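PDB 7AX7: endo-1,4-beta-xylanase from Uncultured bacterium, which cleaves acetyl groups from acetylated xylan with the help of a bound cobalt ion, acting as the CE4 esterase domain of a multidomain xylanase. Local coordinates for residues A[3-8]-A[183-188]; A[124-129]-A[150-155]. All coordinates share one frame; numbering follows the deposited sequence.

Interaction 1 of 2, residues A[3-8]-A[183-188]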
loop_
_atom_site.group_PDB
_atom_site.type_symbol
_atom_site.label_atom_id
_atom_site.label_comp_id
_atom_site.label_asym_id
_atom_site.label_seq_id
_atom_site.Cartn_x
_atom_site.Cartn_y
_atom_site.Cartn_z
ATOM N N GLU A 3 -12.469 5.246 18.207
ATOM C CA GLU A 3 -11.782 5.548 16.953
ATOM C C GLU A 3 -12.111 4.500 15.895
ATOM O O GLU A 3 -12.183 3.305 16.185
ATOM C CB GLU A 3 -10.265 5.603 17.174
ATOM C CG GLU A 3 -9.625 6.990 17.006
ATOM C CD GLU A 3 -8.101 6.991 17.210
ATOM O OE1 GLU A 3 -7.504 8.089 17.270
ATOM O OE2 GLU A 3 -7.498 5.901 17.313
ATOM N N LYS A 4 -12.325 4.963 14.664
ATOM C CA LYS A 4 -12.609 4.106 13.516
ATOM C C LYS A 4 -11.476 4.289 12.518
ATOM O O LYS A 4 -11.294 5.388 11.986
ATOM C CB LYS A 4 -13.952 4.462 12.869
ATOM C CG LYS A 4 -15.139 4.339 13.788
ATOM C CD LYS A 4 -16.401 4.919 13.165
ATOM C CE LYS A 4 -17.605 4.743 14.100
ATOM N NZ LYS A 4 -17.414 5.386 15.456
ATOM N N LEU A 5 -10.708 3.226 12.281
ATOM C CA LEU A 5 -9.445 3.332 11.566
ATOM C C LEU A 5 -9.588 2.865 10.125
ATOM O O LEU A 5 -10.240 1.852 9.853
ATOM C CB LEU A 5 -8.355 2.514 12.264
ATOM C CG LEU A 5 -8.096 2.839 13.737
ATOM C CD1 LEU A 5 -6.891 2.045 14.245
ATOM C CD2 LEU A 5 -7.898 4.352 13.947
ATOM N N ILE A 6 -8.967 3.610 9.205
ATOM C CA ILE A 6 -8.877 3.229 7.798
ATOM C C ILE A 6 -7.425 3.346 7.358
ATOM O O ILE A 6 -6.728 4.307 7.714
ATOM C CB ILE A 6 -9.779 4.090 6.889
ATOM C CG1 ILE A 6 -11.249 3.824 7.181
ATOM C CG2 ILE A 6 -9.555 3.721 5.436
ATOM C CD1 ILE A 6 -11.752 2.541 6.547
ATOM N N ALA A 7 -6.970 2.375 6.580
ATOM C CA ALA A 7 -5.598 2.354 6.079
ATOM C C ALA A 7 -5.675 2.482 4.563
ATOM O O ALA A 7 -5.918 1.486 3.867
ATOM C CB ALA A 7 -4.870 1.082 6.511
ATOM N N LEU A 8 -5.506 3.712 4.067
ATOM C CA LEU A 8 -5.380 3.942 2.634
ATOM C C LEU A 8 -4.003 3.490 2.172
ATOM O O LEU A 8 -2.994 3.843 2.786
ATOM C CB LEU A 8 -5.585 5.423 2.308
ATOM C CG LEU A 8 -6.999 5.999 2.274
ATOM C CD1 LEU A 8 -6.942 7.496 1.952
ATOM C CD2 LEU A 8 -7.866 5.274 1.258
ATOM N N SER A 183 1.197 -0.123 9.653
ATOM C CA SER A 183 1.829 -0.317 10.958
ATOM C C SER A 183 0.982 0.296 12.067
ATOM O O SER A 183 0.719 -0.343 13.090
ATOM C CB SER A 183 3.242 0.283 10.975
ATOM O OG SER A 183 4.192 -0.575 10.369
ATOM N N GLU A 184 0.542 1.544 11.882
ATOM C CA GLU A 184 -0.287 2.185 12.902
ATOM C C GLU A 184 -1.602 1.441 13.096
ATOM O O GLU A 184 -2.105 1.341 14.219
ATOM C CB GLU A 184 -0.544 3.643 12.528
ATOM C CG GLU A 184 0.651 4.542 12.721
ATOM C CD GLU A 184 0.456 5.892 12.061
ATOM O OE1 GLU A 184 -0.517 6.046 11.289
ATOM O OE2 GLU A 184 1.276 6.796 12.317
ATOM N N LEU A 185 -2.172 0.905 12.016
ATOM C CA LEU A 185 -3.419 0.154 12.131
ATOM C C LEU A 185 -3.279 -1.006 13.112
ATOM O O LEU A 185 -4.094 -1.164 14.033
ATOM C CB LEU A 185 -3.854 -0.353 10.757
ATOM C CG LEU A 185 -5.011 -1.355 10.746
ATOM C CD1 LEU A 185 -6.298 -0.740 11.326
ATOM C CD2 LEU A 185 -5.225 -1.886 9.341
ATOM N N PHE A 186 -2.255 -1.842 12.926
ATOM C CA PHE A 186 -2.094 -2.983 13.820
ATOM C C PHE A 186 -1.687 -2.538 15.220
ATOM O O PHE A 186 -2.209 -3.055 16.213
ATOM C CB PHE A 186 -1.091 -3.974 13.232
ATOM C CG PHE A 186 -1.660 -4.800 12.109
ATOM C CD1 PHE A 186 -2.416 -5.925 12.377
ATOM C CD2 PHE A 186 -1.464 -4.430 10.786
ATOM C CE1 PHE A 186 -2.956 -6.682 11.347
ATOM C CE2 PHE A 186 -1.992 -5.185 9.752
ATOM C CZ PHE A 186 -2.740 -6.312 10.031
ATOM N N GLU A 187 -0.773 -1.571 15.320
ATOM C CA GLU A 187 -0.366 -1.071 16.631
ATOM C C GLU A 187 -1.576 -0.603 17.440
ATOM O O GLU A 187 -1.739 -0.970 18.610
ATOM C CB GLU A 187 0.649 0.062 16.460
ATOM C CG GLU A 187 1.454 0.415 17.721
ATOM C CD GLU A 187 0.639 1.176 18.760
ATOM O OE1 GLU A 187 0.817 0.904 19.969
ATOM O OE2 GLU A 187 -0.180 2.045 18.367
ATOM N N LYS A 188 -2.444 0.208 16.823
ATOM C CA LYS A 188 -3.522 0.835 17.585
ATOM C C LYS A 188 -4.632 -0.157 17.922
ATOM O O LYS A 188 -5.314 0.006 18.940
ATOM C CB LYS A 188 -4.072 2.047 16.822
ATOM C CG LYS A 188 -3.103 3.230 16.761
ATOM C CD LYS A 188 -3.661 4.369 15.891
ATOM C CE LYS A 188 -2.676 5.541 15.740
ATOM N NZ LYS A 188 -2.497 6.354 16.983
#
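In the helix-on-sheet layer formed by helix 182-189 and strand 4-11, Leu185 packs against Leu5 and Ala7. The two segments run nearly antiparallel, 155° between their directions, with their axes 8.7 Å apart at closest approach. Leu185 makes the central contact with its two methyls, one for each strand residue. Its CG stands anti to the backbone N (chi1 170°), and the fork beyond it reaches the strand: CD1 lies 4.0 Å from CB of Leu5, while CD2 meets CB of Ala7 at 4.1 Å. The side chains of Leu5 and Leu185 cross obliquely, and their CD1 methyls also touch. In the NodB homology fold the parallel strands form a distorted barrel-like sheet wrapped by helices. Ile149 of the neighbouring strand 148-153 extends this apolar surface, touching both Ala7 and Leu185, whereas Ile6 between the two contact residues turns to the other side of the strand, onto Ile150 and Tyr177. One helical turn after Leu185, CB of Lys188 rests 3.8 Å from CD1 of Leu5, the two side chains meeting at about a right angle. At the exposed end of the contact, OE2 of Glu3 and NZ of Lys188 remain 5.0 Å apart, opposite charges near enough for a probably weak attraction but not in contact.

Interaction 2 of 2, residues A[124-129]-A[150-155]. Unlike the reference sequence in segment 124-129: Ser127 (reference Trp).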
loop_
_atom_site.group_PDB
_atom_site.type_symbol
_atom_site.label_atom_id
_atom_site.label_comp_id
_atom_site.label_asym_id
_atom_site.label_seq_id
_atom_site.Cartn_x
_atom_site.Cartn_y
_atom_site.Cartn_z
ATOM N N ILE A 124 -10.438 -1.354 -5.187
ATOM C CA ILE A 124 -11.413 -0.423 -5.740
ATOM C C ILE A 124 -11.349 -0.388 -7.260
ATOM O O ILE A 124 -11.950 0.491 -7.879
ATOM C CB ILE A 124 -11.262 0.989 -5.146
ATOM C CG1 ILE A 124 -10.043 1.690 -5.725
ATOM C CG2 ILE A 124 -11.183 0.931 -3.606
ATOM C CD1 ILE A 124 -10.083 3.200 -5.542
ATOM N N ASN A 125 -10.634 -1.333 -7.875
ATOM C CA ASN A 125 -10.574 -1.484 -9.332
ATOM C C ASN A 125 -10.077 -0.212 -10.011
ATOM O O ASN A 125 -10.573 0.170 -11.071
ATOM C CB ASN A 125 -11.933 -1.897 -9.918
ATOM C CG ASN A 125 -12.644 -2.958 -9.088
ATOM O OD1 ASN A 125 -13.830 -2.816 -8.776
ATOM N ND2 ASN A 125 -11.929 -4.028 -8.734
ATOM N N ASP A 126 -9.081 0.444 -9.412
ATOM C CA ASP A 126 -8.503 1.659 -9.979
ATOM C C ASP A 126 -7.231 1.376 -10.772
ATOM O O ASP A 126 -6.328 2.222 -10.831
ATOM C CB ASP A 126 -8.228 2.692 -8.888
ATOM C CG ASP A 126 -6.991 2.372 -8.077
ATOM O OD1 ASP A 126 -6.764 1.183 -7.781
ATOM O OD2 ASP A 126 -6.237 3.310 -7.752
ATOM N N SER A 127 -7.134 0.187 -11.372
ATOM C CA SER A 127 -6.049 -0.112 -12.293
ATOM C C SER A 127 -6.475 0.000 -13.754
ATOM O O SER A 127 -5.610 0.067 -14.632
ATOM C CB SER A 127 -5.479 -1.516 -12.018
ATOM O OG SER A 127 -6.346 -2.548 -12.464
ATOM N N GLU A 128 -7.776 0.050 -14.024
ATOM C CA GLU A 128 -8.321 0.126 -15.372
ATOM C C GLU A 128 -8.928 1.506 -15.596
ATOM O O GLU A 128 -9.717 1.984 -14.771
ATOM C CB GLU A 128 -9.380 -0.960 -15.579
ATOM C CG GLU A 128 -9.767 -1.194 -17.021
ATOM C CD GLU A 128 -9.217 -2.503 -17.555
ATOM O OE1 GLU A 128 -8.071 -2.513 -18.056
ATOM O OE2 GLU A 128 -9.929 -3.527 -17.455
ATOM N N ASN A 129 -8.572 2.137 -16.718
ATOM C CA ASN A 129 -9.069 3.481 -17.004
ATOM C C ASN A 129 -10.586 3.508 -17.152
ATOM O O ASN A 129 -11.218 4.539 -16.888
ATOM C CB ASN A 129 -8.399 4.026 -18.267
ATOM C CG ASN A 129 -7.391 5.117 -17.962
ATOM O OD1 ASN A 129 -7.574 6.272 -18.352
ATOM N ND2 ASN A 129 -6.329 4.763 -17.244
ATOM N N ILE A 150 -7.546 -0.428 2.395
ATOM C CA ILE A 150 -8.090 -0.134 1.074
ATOM C C ILE A 150 -6.935 -0.020 0.082
ATOM O O ILE A 150 -5.946 0.677 0.344
ATOM C CB ILE A 150 -8.959 1.136 1.088
ATOM C CG1 ILE A 150 -10.184 0.917 1.989
ATOM C CG2 ILE A 150 -9.415 1.506 -0.331
ATOM C CD1 ILE A 150 -11.009 2.171 2.225
ATOM N N LEU A 151 -7.060 -0.722 -1.041
ATOM C CA LEU A 151 -5.993 -0.850 -2.026
ATOM C C LEU A 151 -6.273 0.076 -3.205
ATOM O O LEU A 151 -7.290 -0.080 -3.895
ATOM C CB LEU A 151 -5.867 -2.303 -2.489
ATOM C CG LEU A 151 -4.671 -2.694 -3.365
ATOM C CD1 LEU A 151 -4.426 -4.192 -3.285
ATOM C CD2 LEU A 151 -4.864 -2.256 -4.815
ATOM N N LEU A 152 -5.376 1.039 -3.424
ATOM C CA LEU A 152 -5.366 1.920 -4.588
ATOM C C LEU A 152 -4.027 1.748 -5.313
ATOM O O LEU A 152 -3.147 1.026 -4.846
ATOM C CB LEU A 152 -5.605 3.373 -4.160
ATOM C CG LEU A 152 -6.883 3.672 -3.351
ATOM C CD1 LEU A 152 -6.663 3.432 -1.859
ATOM C CD2 LEU A 152 -7.353 5.095 -3.571
ATOM N N HIS A 153 -3.873 2.400 -6.475
ATOM C CA HIS A 153 -2.637 2.326 -7.254
ATOM C C HIS A 153 -2.094 3.715 -7.554
ATOM O O HIS A 153 -2.853 4.620 -7.923
ATOM C CB HIS A 153 -2.830 1.605 -8.601
ATOM C CG HIS A 153 -3.299 0.192 -8.478
ATOM N ND1 HIS A 153 -4.581 -0.137 -8.093
ATOM C CD2 HIS A 153 -2.656 -0.982 -8.697
ATOM C CE1 HIS A 153 -4.710 -1.453 -8.089
ATOM N NE2 HIS A 153 -3.557 -1.988 -8.447
ATOM N N ASP A 154 -0.771 3.870 -7.448
ATOM C CA ASP A 154 -0.110 5.089 -7.897
ATOM C C ASP A 154 0.976 4.778 -8.923
ATOM O O ASP A 154 2.066 5.361 -8.901
ATOM C CB ASP A 154 0.439 5.894 -6.715
ATOM C CG ASP A 154 1.550 5.170 -5.951
ATOM O OD1 ASP A 154 1.554 3.924 -5.904
ATOM O OD2 ASP A 154 2.417 5.867 -5.391
ATOM N N PHE A 155 0.692 3.858 -9.849
ATOM C CA PHE A 155 1.564 3.719 -11.008
ATOM C C PHE A 155 1.487 4.985 -11.866
ATOM O O PHE A 155 0.542 5.776 -11.769
ATOM C CB PHE A 155 1.199 2.475 -11.832
ATOM C CG PHE A 155 -0.222 2.455 -12.335
ATOM C CD1 PHE A 155 -0.603 3.231 -13.419
ATOM C CD2 PHE A 155 -1.166 1.642 -11.739
ATOM C CE1 PHE A 155 -1.916 3.208 -13.892
ATOM C CE2 PHE A 155 -2.478 1.613 -12.200
ATOM C CZ PHE A 155 -2.847 2.395 -13.284
#
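The imidazole of His153 has the CB of Ser127 over one face, shifted toward the rim in a CH-pi contact 4.1 Å from CB to the ring centroid, and OD1 of Asp126 at its edge, close to the ring plane. Position 127 is a tryptophan in the reference sequence. At the second ring, CA of Ser127 lies in plane at the edge of Phe155, 4.0 Å from CE2. The Asp126 carboxylate grips His153 twice. ND1 donates to OD1 over 2.6 Å in a fairly straight bond (159° at the hydrogen), approaching from above the carboxylate, 37° out of its plane; the two flat groups are inclined by 49°. The backbone N of His153 gives its hydrogen to the syn lone pair of OD2 at 2.8 Å. Asp126 holds CG between its own backbone N and carbonyl carbon, which brings this carboxylate carbon toward the strand. Thr161 OG1 adds a further hydrogen bond to OD2. This His-carboxylate pair lies at the C-terminal end of strand 148-153, in the NodB homology fold, beside the cobalt site of Asp12, His62 and His66; the His153 side chain comes within about 5 Å of the metal and about 3 Å of a bound acetate. An alanine in place of Asp126 would probably leave ND1 and the backbone N of His153 without these acceptors and the imidazole freer to turn. Deeper in, Ile124 packs on the strand, its CG2 3.8 Å from CG2 of Ile150 and its CD1 3.9 Å from CD2 of Leu152.

Both interactions draw on one parallel sheet, in which strands 4-11 and 148-153 are neighbours: Ala7 O lies 2.9 Å from Ile150 N, a probable hydrogen bond, and Leu8 packs on Leu152. Along the chain, interaction 2 is nested within the long loop that interaction 1 closes. Each is largely buried, yet their chemistry differs. The 3-8 and 183-188 contact is apolar, with no hydrogen bond across it, and runs out to exposed charged side chains. The 124-129 and 150-155 contact keeps an apolar base but becomes polar as the strand ends near the cobalt, where directional hydrogen bonds replace methyl packing.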